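Local coordinates for protein succinylglutamate desuccinylase (Chromobacterium violaceum, PDB 1YW4) that probably hydrolyses N-succinylglutamate to succinate and glutamate with the help of one zinc ion per subunit, the last step of arginine degradation by the AST pathway, at residues A[132-136]-A[202-208]; A[263-268]-A[316-321]; A[284-290]-A[301-305]. All coordinates share one frame; numbering follows the deposited sequence.

Contact 1: A[132-136]-A[202-208]; sequences AAEFF and TSQYCEA
Phe136 of helix 120-137 turns one ring face to Ala208, whose CB lies 4.2 Å from the ring centroid and 9° off the normal, a CH-pi contact set almost squarely over the face. The opposite face is filled from within its own helix by CD2 of Phe135. Thr202 meets the same ring at its edge, with CG2 4.3 Å from Phe136 CE2, while Cys206 CB approaches obliquely, 3.9 Å from Phe136 CD2. At Ala133, about one turn before Phe136, the sulfur of Cys206 presses on the helix backbone: with SG beside its own backbone N (chi1 -52°), it comes within 3.7 Å of Ala133 CA. The ring edge of Tyr205 meets Ala133 CB, with CE1 at 3.9 Å; Tyr205 also stacks on Phe201. Phe136 and Thr202 both touch Leu50 of strand 48-53 and His145 of strand 143-151. Contacts between the segments are mostly apolar and none of them is a hydrogen bond, which implies that the packing of methyls, sulfur and ring, rather than directional bonding, fits helix 120-137 of the catalytic domain against the end of helix 198-205 and the loop that follows it.

Contact 2: A[263-268]-A[316-321]; sequences DLVKHS and KPGLRA
Lys266 bends at chi2 (54°) and again at chi4, which lays its aliphatic chain over the methyl of Ala321 while carrying its ammonium group off from the opposing segment. The packing is tight: Lys266 CD lies 3.3 Å from Ala321 CB, closer than usual van der Waals contact. Arg320 has CG between its backbone N and carbonyl carbon (chi1 70°), and the extended chain beyond crosses Asp263, bringing Arg320 CD to 3.4 Å from Asp263 CG. The polar ends do not pair. Asp263 OD1 stands 4.1 Å from Arg320 NE, well out of the guanidinium plane, so the attraction is probably one of charge alone. Two backbone bonds frame the pairing of Val265 with Arg320: Lys266 N donates to Leu319 O at 2.9 Å, nearly straight at 170° and in the carbonyl plane, and Ala321 N donates to Leu264 O at 3.0 Å. The same Leu264 oxygen also receives a CA-H...O contact from Arg320. At the far end, a weak bond of 3.0 Å runs from Lys316 NZ to Ser268 O. Leu264 packs on Val324 and Ile291, whereas most of the other contact residues are exposed. Val265 and Arg320 form an antiparallel non-hydrogen-bonded pair with diverging side chains, where strands 257-265 and 320-328 meet in the barrel-sandwich hybrid domain of the AstE/AspA family.

Contact 3: A[284-290]-A[301-305]; sequences LLPDGML and ATGGE
Thr302 is clasped between Asp287 and Leu290, and here the contact is packed closely. Its OG1, anti to the backbone N (chi1 179°), donates to Asp287 OD1 at 3.1 Å; the carboxylate oxygen is met on its anti side, 33° out of plane. That hydroxyl also accepts from Gly288 N at 3.3 Å, with a bent N-H...O angle of 149°, so one oxygen ties together the side chain and the following backbone amide. A weak hydrogen bond links the same OG1 to Glu306 OE2. From the other direction Leu290 reaches in with both methyls, which sit against Ala301 O, CD2 at 3.0 Å from it; CD1 lies 3.4 Å from Thr302 CB, a tight carbon pair, and CD2 lies 3.8 Å from Ala301 CB. Both segments lie in the connection between the short strands 283-284 and 307-309 of the barrel-sandwich hybrid domain, where Leu285 bonds to Glu306 through the backbone. Gly304 is a second close spot. Its CA gives a CA-H...O contact to Leu285 O at 3.5 Å, its positive phi suits glycine, and Leu284 extends CD1 to 3.2 Å from Gly304 O. The loose side is at Pro286 and Glu305, which are exposed and turn their side chains away from the opposing segment; at the opposite end, Ala301 packs on Gln193 of the second subunit.

Along the chain contact 1 comes first and is complete before contact 2 opens; contact 3 then falls wholly between residues 268 and 316, within the span that contact 2 brackets. Contact 1 sets helix 120-137 against the end of helix 198-205 and the loop after it, its centre about 33 Å from that of contact 2 and about 39 Å from that of contact 3. Contacts 2 and 3 share the barrel-sandwich hybrid domain, with centres about 20 Å apart and nearest atoms about 6 Å apart, yet they do not touch. Contact 2 pairs strand ends, contact 3 joins loop segments at the surface. Contact 1 thus belongs to the catalytic domain and contacts 2 and 3 to the hybrid domain, with no touch between them.

Contact 1: A[132-136]-A[202-208]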
ATOM      1  N   ALA A 132     -20.233 -18.775  19.556  1.00 13.42           N
ATOM      2  CA  ALA A 132     -19.567 -17.482  19.551  1.00 12.13           C
ATOM      3  C   ALA A 132     -20.577 -16.390  19.253  1.00 13.12           C
ATOM      4  O   ALA A 132     -20.568 -15.349  19.902  1.00 11.88           O
ATOM      5  CB  ALA A 132     -18.444 -17.456  18.507  1.00 13.66           C
ATOM      6  N   ALA A 133     -21.454 -16.622  18.278  1.00 14.00           N
ATOM      7  CA  ALA A 133     -22.460 -15.621  17.936  1.00 15.47           C
ATOM      8  C   ALA A 133     -23.364 -15.312  19.133  1.00 15.82           C
ATOM      9  O   ALA A 133     -23.623 -14.147  19.428  1.00 15.63           O
ATOM     10  CB  ALA A 133     -23.304 -16.091  16.754  1.00 15.86           C
ATOM     11  N   GLU A 134     -23.837 -16.348  19.819  1.00 14.79           N
ATOM     12  CA  GLU A 134     -24.718 -16.145  20.966  1.00 16.00           C
ATOM     13  C   GLU A 134     -23.970 -15.475  22.115  1.00 15.61           C
ATOM     14  O   GLU A 134     -24.532 -14.664  22.848  1.00 13.39           O
ATOM     15  CB  GLU A 134     -25.314 -17.479  21.426  1.00 15.87           C
ATOM     16  CG  GLU A 134     -26.086 -18.203  20.332  1.00 17.66           C
ATOM     17  CD  GLU A 134     -26.671 -19.533  20.799  1.00 23.01           C
ATOM     18  OE1 GLU A 134     -26.089 -20.161  21.712  1.00 23.89           O
ATOM     19  OE2 GLU A 134     -27.707 -19.959  20.243  1.00 22.83           O
ATOM     20  N   PHE A 135     -22.693 -15.809  22.259  1.00 15.19           N
ATOM     21  CA  PHE A 135     -21.874 -15.220  23.306  1.00 14.50           C
ATOM     22  C   PHE A 135     -21.706 -13.721  23.102  1.00 14.62           C
ATOM     23  O   PHE A 135     -21.888 -12.930  24.028  1.00 13.99           O
ATOM     24  CB  PHE A 135     -20.485 -15.858  23.319  1.00 13.82           C
ATOM     25  CG  PHE A 135     -19.549 -15.251  24.324  1.00 11.00           C
ATOM     26  CD1 PHE A 135     -19.760 -15.439  25.685  1.00 12.64           C
ATOM     27  CD2 PHE A 135     -18.427 -14.537  23.910  1.00 12.43           C
ATOM     28  CE1 PHE A 135     -18.864 -14.932  26.622  1.00 10.38           C
ATOM     29  CE2 PHE A 135     -17.523 -14.023  24.836  1.00 10.70           C
ATOM     30  CZ  PHE A 135     -17.744 -14.225  26.199  1.00 10.72           C
ATOM     31  N   PHE A 136     -21.338 -13.327  21.891  1.00 14.59           N
ATOM     32  CA  PHE A 136     -21.128 -11.919  21.636  1.00 16.37           C
ATOM     33  C   PHE A 136     -22.408 -11.107  21.536  1.00 16.97           C
ATOM     34  O   PHE A 136     -22.399  -9.899  21.766  1.00 16.24           O
ATOM     35  CB  PHE A 136     -20.279 -11.721  20.384  1.00 15.68           C
ATOM     36  CG  PHE A 136     -18.811 -11.966  20.605  1.00 16.33           C
ATOM     37  CD1 PHE A 136     -18.119 -11.293  21.613  1.00 14.55           C
ATOM     38  CD2 PHE A 136     -18.114 -12.845  19.785  1.00 14.60           C
ATOM     39  CE1 PHE A 136     -16.756 -11.490  21.797  1.00 13.94           C
ATOM     40  CE2 PHE A 136     -16.754 -13.046  19.962  1.00 14.85           C
ATOM     41  CZ  PHE A 136     -16.071 -12.370  20.967  1.00 13.57           C
ATOM     42  N   THR A 202     -15.888 -14.156  13.457  1.00 13.75           N
ATOM     43  CA  THR A 202     -16.290 -13.332  14.598  1.00 12.60           C
ATOM     44  C   THR A 202     -16.195 -11.840  14.288  1.00 13.75           C
ATOM     45  O   THR A 202     -17.069 -11.055  14.671  1.00 12.74           O
ATOM     46  CB  THR A 202     -15.470 -13.668  15.874  1.00 11.73           C
ATOM     47  OG1 THR A 202     -14.071 -13.544  15.606  1.00 14.32           O
ATOM     48  CG2 THR A 202     -15.774 -15.092  16.336  1.00 12.31           C
ATOM     49  N   SER A 203     -15.150 -11.450  13.573  1.00 14.34           N
ATOM     50  CA  SER A 203     -14.990 -10.044  13.216  1.00 17.36           C
ATOM     51  C   SER A 203     -16.140  -9.551  12.331  1.00 17.83           C
ATOM     52  O   SER A 203     -16.682  -8.473  12.559  1.00 17.54           O
ATOM     53  CB  SER A 203     -13.663  -9.827  12.487  1.00 18.17           C
ATOM     54  OG  SER A 203     -13.558  -8.499  12.018  1.00 20.43           O
ATOM     55  N   GLN A 204     -16.515 -10.346  11.334  1.00 19.62           N
ATOM     56  CA  GLN A 204     -17.569  -9.955  10.411  1.00 22.04           C
ATOM     57  C   GLN A 204     -18.996 -10.253  10.880  1.00 21.84           C
ATOM     58  O   GLN A 204     -19.848  -9.364  10.906  1.00 21.08           O
ATOM     59  CB  GLN A 204     -17.338 -10.625   9.056  1.00 25.45           C
ATOM     60  CG  GLN A 204     -18.088  -9.979   7.898  1.00 30.68           C
ATOM     61  CD  GLN A 204     -17.807  -8.487   7.779  1.00 33.60           C
ATOM     62  OE1 GLN A 204     -16.656  -8.054   7.839  1.00 36.83           O
ATOM     63  NE2 GLN A 204     -18.862  -7.698   7.600  1.00 35.63           N
ATOM     64  N   TYR A 205     -19.251 -11.504  11.241  1.00 21.88           N
ATOM     65  CA  TYR A 205     -20.573 -11.925  11.680  1.00 21.35           C
ATOM     66  C   TYR A 205     -20.938 -11.391  13.054  1.00 22.46           C
ATOM     67  O   TYR A 205     -22.064 -10.954  13.269  1.00 24.99           O
ATOM     68  CB  TYR A 205     -20.652 -13.449  11.686  1.00 20.67           C
ATOM     69  CG  TYR A 205     -22.051 -14.004  11.808  1.00 20.76           C
ATOM     70  CD1 TYR A 205     -22.611 -14.299  13.053  1.00 22.23           C
ATOM     71  CD2 TYR A 205     -22.810 -14.259  10.668  1.00 23.85           C
ATOM     72  CE1 TYR A 205     -23.899 -14.844  13.153  1.00 23.73           C
ATOM     73  CE2 TYR A 205     -24.091 -14.797  10.753  1.00 23.44           C
ATOM     74  CZ  TYR A 205     -24.626 -15.089  11.996  1.00 24.11           C
ATOM     75  OH  TYR A 205     -25.880 -15.659  12.069  1.00 27.15           O
ATOM     76  N   CYS A 206     -19.990 -11.414  13.982  1.00 21.77           N
ATOM     77  CA  CYS A 206     -20.254 -10.943  15.333  1.00 22.92           C
ATOM     78  C   CYS A 206     -19.722  -9.534  15.505  1.00 24.71           C
ATOM     79  O   CYS A 206     -19.839  -8.946  16.578  1.00 25.11           O
ATOM     80  CB  CYS A 206     -19.587 -11.871  16.349  1.00 21.75           C
ATOM     81  SG  CYS A 206     -19.981 -13.615  16.123  1.00 20.18           S
ATOM     82  N   GLU A 207     -19.156  -9.006  14.424  1.00 24.74           N
ATOM     83  CA  GLU A 207     -18.561  -7.678  14.394  1.00 27.39           C
ATOM     84  C   GLU A 207     -17.743  -7.392  15.646  1.00 26.61           C
ATOM     85  O   GLU A 207     -17.913  -6.370  16.302  1.00 28.65           O
ATOM     86  CB  GLU A 207     -19.631  -6.589  14.165  1.00 30.69           C
ATOM     87  CG  GLU A 207     -20.719  -6.498  15.207  1.00 35.49           C
ATOM     88  CD  GLU A 207     -21.780  -5.453  14.865  1.00 37.95           C
ATOM     89  OE1 GLU A 207     -22.622  -5.163  15.739  1.00 38.97           O
ATOM     90  OE2 GLU A 207     -21.773  -4.930  13.726  1.00 39.55           O
ATOM     91  N   ALA A 208     -16.841  -8.311  15.976  1.00 25.60           N
ATOM     92  CA  ALA A 208     -15.990  -8.130  17.142  1.00 22.80           C
ATOM     93  C   ALA A 208     -14.563  -7.851  16.699  1.00 19.99           C
ATOM     94  O   ALA A 208     -14.235  -7.973  15.519  1.00 20.21           O
ATOM     95  CB  ALA A 208     -16.034  -9.369  18.024  1.00 25.01           C
TER

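Contact 2: A[263-268]-A[316-321]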
ATOM      1  N   ASP A 263      -0.544 -13.696  -5.339  1.00 37.35           N
ATOM      2  CA  ASP A 263      -0.275 -15.095  -5.027  1.00 38.79           C
ATOM      3  C   ASP A 263       0.606 -15.733  -6.091  1.00 39.58           C
ATOM      4  O   ASP A 263       0.568 -15.349  -7.263  1.00 40.27           O
ATOM      5  CB  ASP A 263      -1.575 -15.895  -4.920  1.00 40.13           C
ATOM      6  CG  ASP A 263      -2.542 -15.311  -3.916  1.00 40.49           C
ATOM      7  OD1 ASP A 263      -2.094 -14.868  -2.840  1.00 42.07           O
ATOM      8  OD2 ASP A 263      -3.755 -15.309  -4.200  1.00 42.31           O
ATOM      9  N   LEU A 264       1.405 -16.709  -5.674  1.00 39.92           N
ATOM     10  CA  LEU A 264       2.289 -17.421  -6.588  1.00 40.21           C
ATOM     11  C   LEU A 264       1.523 -18.591  -7.184  1.00 40.31           C
ATOM     12  O   LEU A 264       1.596 -19.707  -6.675  1.00 40.26           O
ATOM     13  CB  LEU A 264       3.515 -17.944  -5.837  1.00 39.79           C
ATOM     14  CG  LEU A 264       4.476 -16.893  -5.284  1.00 40.50           C
ATOM     15  CD1 LEU A 264       5.497 -17.556  -4.382  1.00 38.25           C
ATOM     16  CD2 LEU A 264       5.157 -16.173  -6.446  1.00 39.20           C
ATOM     17  N   VAL A 265       0.782 -18.329  -8.257  1.00 41.12           N
ATOM     18  CA  VAL A 265      -0.003 -19.362  -8.922  1.00 42.60           C
ATOM     19  C   VAL A 265       0.917 -20.433  -9.505  1.00 42.77           C
ATOM     20  O   VAL A 265       1.827 -20.130 -10.273  1.00 42.91           O
ATOM     21  CB  VAL A 265      -0.865 -18.763 -10.064  1.00 43.09           C
ATOM     22  CG1 VAL A 265      -1.714 -19.850 -10.705  1.00 43.76           C
ATOM     23  CG2 VAL A 265      -1.744 -17.646  -9.526  1.00 42.80           C
ATOM     24  N   LYS A 266       0.683 -21.686  -9.134  1.00 44.61           N
ATOM     25  CA  LYS A 266       1.506 -22.776  -9.639  1.00 46.89           C
ATOM     26  C   LYS A 266       0.826 -23.617 -10.718  1.00 48.09           C
ATOM     27  O   LYS A 266      -0.353 -23.960 -10.618  1.00 46.55           O
ATOM     28  CB  LYS A 266       1.961 -23.677  -8.484  1.00 48.12           C
ATOM     29  CG  LYS A 266       3.371 -23.372  -7.971  1.00 49.64           C
ATOM     30  CD  LYS A 266       3.549 -21.902  -7.591  1.00 50.55           C
ATOM     31  CE  LYS A 266       4.931 -21.638  -7.002  1.00 51.46           C
ATOM     32  NZ  LYS A 266       6.027 -21.923  -7.969  1.00 51.22           N
ATOM     33  N   HIS A 267       1.595 -23.932 -11.754  1.00 49.79           N
ATOM     34  CA  HIS A 267       1.130 -24.744 -12.869  1.00 52.29           C
ATOM     35  C   HIS A 267       2.314 -25.506 -13.465  1.00 53.16           C
ATOM     36  O   HIS A 267       3.429 -24.981 -13.538  1.00 53.51           O
ATOM     37  CB  HIS A 267       0.465 -23.862 -13.934  1.00 52.35           C
ATOM     38  CG  HIS A 267       1.061 -22.492 -14.046  1.00 53.09           C
ATOM     39  ND1 HIS A 267       2.385 -22.279 -14.366  1.00 53.40           N
ATOM     40  CD2 HIS A 267       0.514 -21.266 -13.865  1.00 52.57           C
ATOM     41  CE1 HIS A 267       2.627 -20.979 -14.375  1.00 52.88           C
ATOM     42  NE2 HIS A 267       1.509 -20.343 -14.075  1.00 52.31           N
ATOM     43  N   SER A 268       2.061 -26.745 -13.875  1.00 54.12           N
ATOM     44  CA  SER A 268       3.079 -27.621 -14.457  1.00 55.05           C
ATOM     45  C   SER A 268       4.184 -27.911 -13.447  1.00 55.11           C
ATOM     46  O   SER A 268       3.972 -28.616 -12.460  1.00 55.83           O
ATOM     47  CB  SER A 268       3.695 -26.990 -15.710  1.00 55.32           C
ATOM     48  OG  SER A 268       4.757 -26.115 -15.373  1.00 55.48           O
ATOM     49  N   LYS A 316       1.328 -27.736  -6.011  1.00 55.37           N
ATOM     50  CA  LYS A 316       1.487 -27.776  -7.465  1.00 55.98           C
ATOM     51  C   LYS A 316       0.248 -28.214  -8.259  1.00 56.27           C
ATOM     52  O   LYS A 316       0.336 -29.098  -9.117  1.00 56.41           O
ATOM     53  CB  LYS A 316       2.660 -28.691  -7.841  1.00 56.25           C
ATOM     54  CG  LYS A 316       2.505 -30.129  -7.350  1.00 56.36           C
ATOM     55  CD  LYS A 316       3.250 -31.133  -8.229  1.00 56.24           C
ATOM     56  CE  LYS A 316       2.521 -31.413  -9.546  1.00 56.69           C
ATOM     57  NZ  LYS A 316       2.503 -30.258 -10.491  1.00 57.25           N
ATOM     58  N   PRO A 317      -0.920 -27.607  -7.990  1.00 55.74           N
ATOM     59  CA  PRO A 317      -2.109 -28.012  -8.741  1.00 55.11           C
ATOM     60  C   PRO A 317      -2.463 -26.946  -9.779  1.00 54.37           C
ATOM     61  O   PRO A 317      -1.931 -26.933 -10.888  1.00 53.85           O
ATOM     62  CB  PRO A 317      -3.155 -28.128  -7.645  1.00 55.81           C
ATOM     63  CG  PRO A 317      -2.829 -26.930  -6.780  1.00 55.49           C
ATOM     64  CD  PRO A 317      -1.304 -26.801  -6.813  1.00 56.30           C
ATOM     65  N   GLY A 318      -3.369 -26.058  -9.395  1.00 53.64           N
ATOM     66  CA  GLY A 318      -3.794 -24.965 -10.245  1.00 52.51           C
ATOM     67  C   GLY A 318      -4.041 -23.820  -9.285  1.00 52.17           C
ATOM     68  O   GLY A 318      -4.511 -22.746  -9.659  1.00 51.97           O
ATOM     69  N   LEU A 319      -3.713 -24.081  -8.023  1.00 51.36           N
ATOM     70  CA  LEU A 319      -3.872 -23.120  -6.941  1.00 49.87           C
ATOM     71  C   LEU A 319      -2.551 -22.398  -6.708  1.00 49.00           C
ATOM     72  O   LEU A 319      -1.630 -22.490  -7.521  1.00 48.85           O
ATOM     73  CB  LEU A 319      -4.275 -23.848  -5.661  1.00 49.66           C
ATOM     74  CG  LEU A 319      -5.423 -24.851  -5.765  1.00 50.22           C
ATOM     75  CD1 LEU A 319      -5.388 -25.766  -4.553  1.00 50.32           C
ATOM     76  CD2 LEU A 319      -6.757 -24.127  -5.875  1.00 49.95           C
ATOM     77  N   ARG A 320      -2.461 -21.692  -5.585  1.00 47.89           N
ATOM     78  CA  ARG A 320      -1.259 -20.952  -5.240  1.00 47.82           C
ATOM     79  C   ARG A 320      -0.358 -21.771  -4.322  1.00 46.40           C
ATOM     80  O   ARG A 320      -0.831 -22.622  -3.570  1.00 46.80           O
ATOM     81  CB  ARG A 320      -1.623 -19.631  -4.556  1.00 49.14           C
ATOM     82  CG  ARG A 320      -2.210 -19.779  -3.163  1.00 49.39           C
ATOM     83  CD  ARG A 320      -2.551 -18.417  -2.571  1.00 50.28           C
ATOM     84  NE  ARG A 320      -2.998 -18.506  -1.183  1.00 51.32           N
ATOM     85  CZ  ARG A 320      -2.233 -18.902  -0.170  1.00 52.03           C
ATOM     86  NH1 ARG A 320      -0.971 -19.249  -0.384  1.00 52.32           N
ATOM     87  NH2 ARG A 320      -2.727 -18.951   1.061  1.00 52.66           N
ATOM     88  N   ALA A 321       0.942 -21.506  -4.396  1.00 44.20           N
ATOM     89  CA  ALA A 321       1.920 -22.213  -3.585  1.00 42.22           C
ATOM     90  C   ALA A 321       2.671 -21.238  -2.690  1.00 41.00           C
ATOM     91  O   ALA A 321       3.807 -21.490  -2.286  1.00 39.14           O
ATOM     92  CB  ALA A 321       2.897 -22.949  -4.483  1.00 42.92           C
TER

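Contact 3: A[284-290]-A[301-305]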
ATOM      1  N   LEU A 284      12.341 -11.682   3.632  1.00 22.73           N
ATOM      2  CA  LEU A 284      12.479 -10.567   2.697  1.00 23.34           C
ATOM      3  C   LEU A 284      13.016 -11.005   1.332  1.00 23.89           C
ATOM      4  O   LEU A 284      13.998 -11.745   1.248  1.00 24.72           O
ATOM      5  CB  LEU A 284      13.419  -9.504   3.283  1.00 24.23           C
ATOM      6  CG  LEU A 284      13.614  -8.202   2.491  1.00 25.55           C
ATOM      7  CD1 LEU A 284      12.462  -7.245   2.794  1.00 25.86           C
ATOM      8  CD2 LEU A 284      14.950  -7.542   2.881  1.00 27.62           C
ATOM      9  N   LEU A 285      12.366 -10.542   0.266  1.00 23.32           N
ATOM     10  CA  LEU A 285      12.782 -10.873  -1.094  1.00 25.48           C
ATOM     11  C   LEU A 285      13.521  -9.681  -1.711  1.00 26.30           C
ATOM     12  O   LEU A 285      12.921  -8.662  -2.022  1.00 25.46           O
ATOM     13  CB  LEU A 285      11.565 -11.230  -1.952  1.00 24.49           C
ATOM     14  CG  LEU A 285      10.835 -12.567  -1.733  1.00 26.94           C
ATOM     15  CD1 LEU A 285      11.448 -13.371  -0.584  1.00 27.61           C
ATOM     16  CD2 LEU A 285       9.376 -12.274  -1.469  1.00 23.88           C
ATOM     17  N   PRO A 286      14.841  -9.804  -1.906  1.00 29.62           N
ATOM     18  CA  PRO A 286      15.622  -8.703  -2.485  1.00 31.47           C
ATOM     19  C   PRO A 286      15.221  -8.318  -3.901  1.00 33.45           C
ATOM     20  O   PRO A 286      14.646  -9.118  -4.638  1.00 34.41           O
ATOM     21  CB  PRO A 286      17.056  -9.220  -2.401  1.00 32.03           C
ATOM     22  CG  PRO A 286      16.886 -10.702  -2.571  1.00 31.66           C
ATOM     23  CD  PRO A 286      15.685 -10.993  -1.691  1.00 29.45           C
ATOM     24  N   ASP A 287      15.517  -7.077  -4.277  1.00 36.18           N
ATOM     25  CA  ASP A 287      15.192  -6.597  -5.612  1.00 37.46           C
ATOM     26  C   ASP A 287      16.014  -7.391  -6.621  1.00 37.57           C
ATOM     27  O   ASP A 287      17.244  -7.358  -6.595  1.00 37.33           O
ATOM     28  CB  ASP A 287      15.510  -5.106  -5.733  1.00 38.90           C
ATOM     29  CG  ASP A 287      15.194  -4.556  -7.107  1.00 40.38           C
ATOM     30  OD1 ASP A 287      14.006  -4.565  -7.496  1.00 40.16           O
ATOM     31  OD2 ASP A 287      16.135  -4.115  -7.802  1.00 41.79           O
ATOM     32  N   GLY A 288      15.321  -8.105  -7.503  1.00 38.52           N
ATOM     33  CA  GLY A 288      15.983  -8.922  -8.504  1.00 40.35           C
ATOM     34  C   GLY A 288      15.235 -10.224  -8.737  1.00 41.78           C
ATOM     35  O   GLY A 288      14.595 -10.406  -9.779  1.00 42.85           O
HETATM   36  N   MSE A 289      15.308 -11.136  -7.770  1.00 42.42           N
HETATM   37  CA  MSE A 289      14.618 -12.421  -7.884  1.00 41.37           C
HETATM   38  C   MSE A 289      13.112 -12.205  -7.830  1.00 40.02           C
HETATM   39  O   MSE A 289      12.602 -11.547  -6.925  1.00 43.83           O
HETATM   40  CB  MSE A 289      15.030 -13.363  -6.744  1.00 44.02           C
HETATM   41  CG  MSE A 289      14.741 -12.825  -5.342  1.00 44.08           C
HETATM   42 SE   MSE A 289      14.276 -14.221  -4.043  1.00 45.57          SE
HETATM   43  CE  MSE A 289      12.363 -14.243  -4.322  1.00 45.98           C
ATOM     44  N   LEU A 290      12.395 -12.749  -8.805  1.00 36.87           N
ATOM     45  CA  LEU A 290      10.941 -12.612  -8.824  1.00 36.31           C
ATOM     46  C   LEU A 290      10.328 -13.830  -9.510  1.00 35.26           C
ATOM     47  O   LEU A 290      11.015 -14.825  -9.752  1.00 40.21           O
ATOM     48  CB  LEU A 290      10.524 -11.315  -9.541  1.00 33.36           C
ATOM     49  CG  LEU A 290       9.441 -10.515  -8.813  1.00 33.12           C
ATOM     50  CD1 LEU A 290       9.972 -10.062  -7.455  1.00 32.26           C
ATOM     51  CD2 LEU A 290       9.021  -9.327  -9.637  1.00 31.30           C
ATOM     52  N   ALA A 301       6.094  -5.180  -8.528  1.00 54.71           N
ATOM     53  CA  ALA A 301       6.931  -6.279  -8.998  1.00 54.09           C
ATOM     54  C   ALA A 301       8.017  -6.637  -7.984  1.00 53.53           C
ATOM     55  O   ALA A 301       7.946  -7.678  -7.326  1.00 54.66           O
ATOM     56  CB  ALA A 301       7.566  -5.914 -10.335  1.00 54.36           C
ATOM     57  N   THR A 302       9.020  -5.773  -7.863  1.00 51.67           N
ATOM     58  CA  THR A 302      10.121  -6.004  -6.932  1.00 50.02           C
ATOM     59  C   THR A 302      10.726  -4.685  -6.459  1.00 47.54           C
ATOM     60  O   THR A 302      10.782  -3.714  -7.212  1.00 47.35           O
ATOM     61  CB  THR A 302      11.227  -6.864  -7.594  1.00 50.93           C
ATOM     62  OG1 THR A 302      12.308  -7.059  -6.672  1.00 50.62           O
ATOM     63  CG2 THR A 302      11.750  -6.182  -8.853  1.00 51.72           C
ATOM     64  N   GLY A 303      11.172  -4.656  -5.208  1.00 44.57           N
ATOM     65  CA  GLY A 303      11.765  -3.448  -4.665  1.00 41.46           C
ATOM     66  C   GLY A 303      12.451  -3.677  -3.331  1.00 40.17           C
ATOM     67  O   GLY A 303      12.731  -2.733  -2.594  1.00 40.03           O
ATOM     68  N   GLY A 304      12.729  -4.938  -3.018  1.00 38.36           N
ATOM     69  CA  GLY A 304      13.379  -5.252  -1.760  1.00 37.68           C
ATOM     70  C   GLY A 304      12.474  -5.022  -0.564  1.00 36.73           C
ATOM     71  O   GLY A 304      12.935  -4.991   0.581  1.00 38.20           O
ATOM     72  N   GLU A 305      11.184  -4.857  -0.824  1.00 35.13           N
ATOM     73  CA  GLU A 305      10.212  -4.635   0.241  1.00 36.27           C
ATOM     74  C   GLU A 305       9.290  -5.836   0.448  1.00 34.31           C
ATOM     75  O   GLU A 305       8.720  -6.013   1.524  1.00 32.96           O
ATOM     76  CB  GLU A 305       9.365  -3.395  -0.073  1.00 39.52           C
ATOM     77  CG  GLU A 305      10.086  -2.067   0.127  1.00 43.82           C
ATOM     78  CD  GLU A 305      10.318  -1.748   1.591  1.00 46.17           C
ATOM     79  OE1 GLU A 305      11.049  -2.512   2.262  1.00 47.98           O
ATOM     80  OE2 GLU A 305       9.763  -0.735   2.073  1.00 46.02           O
TER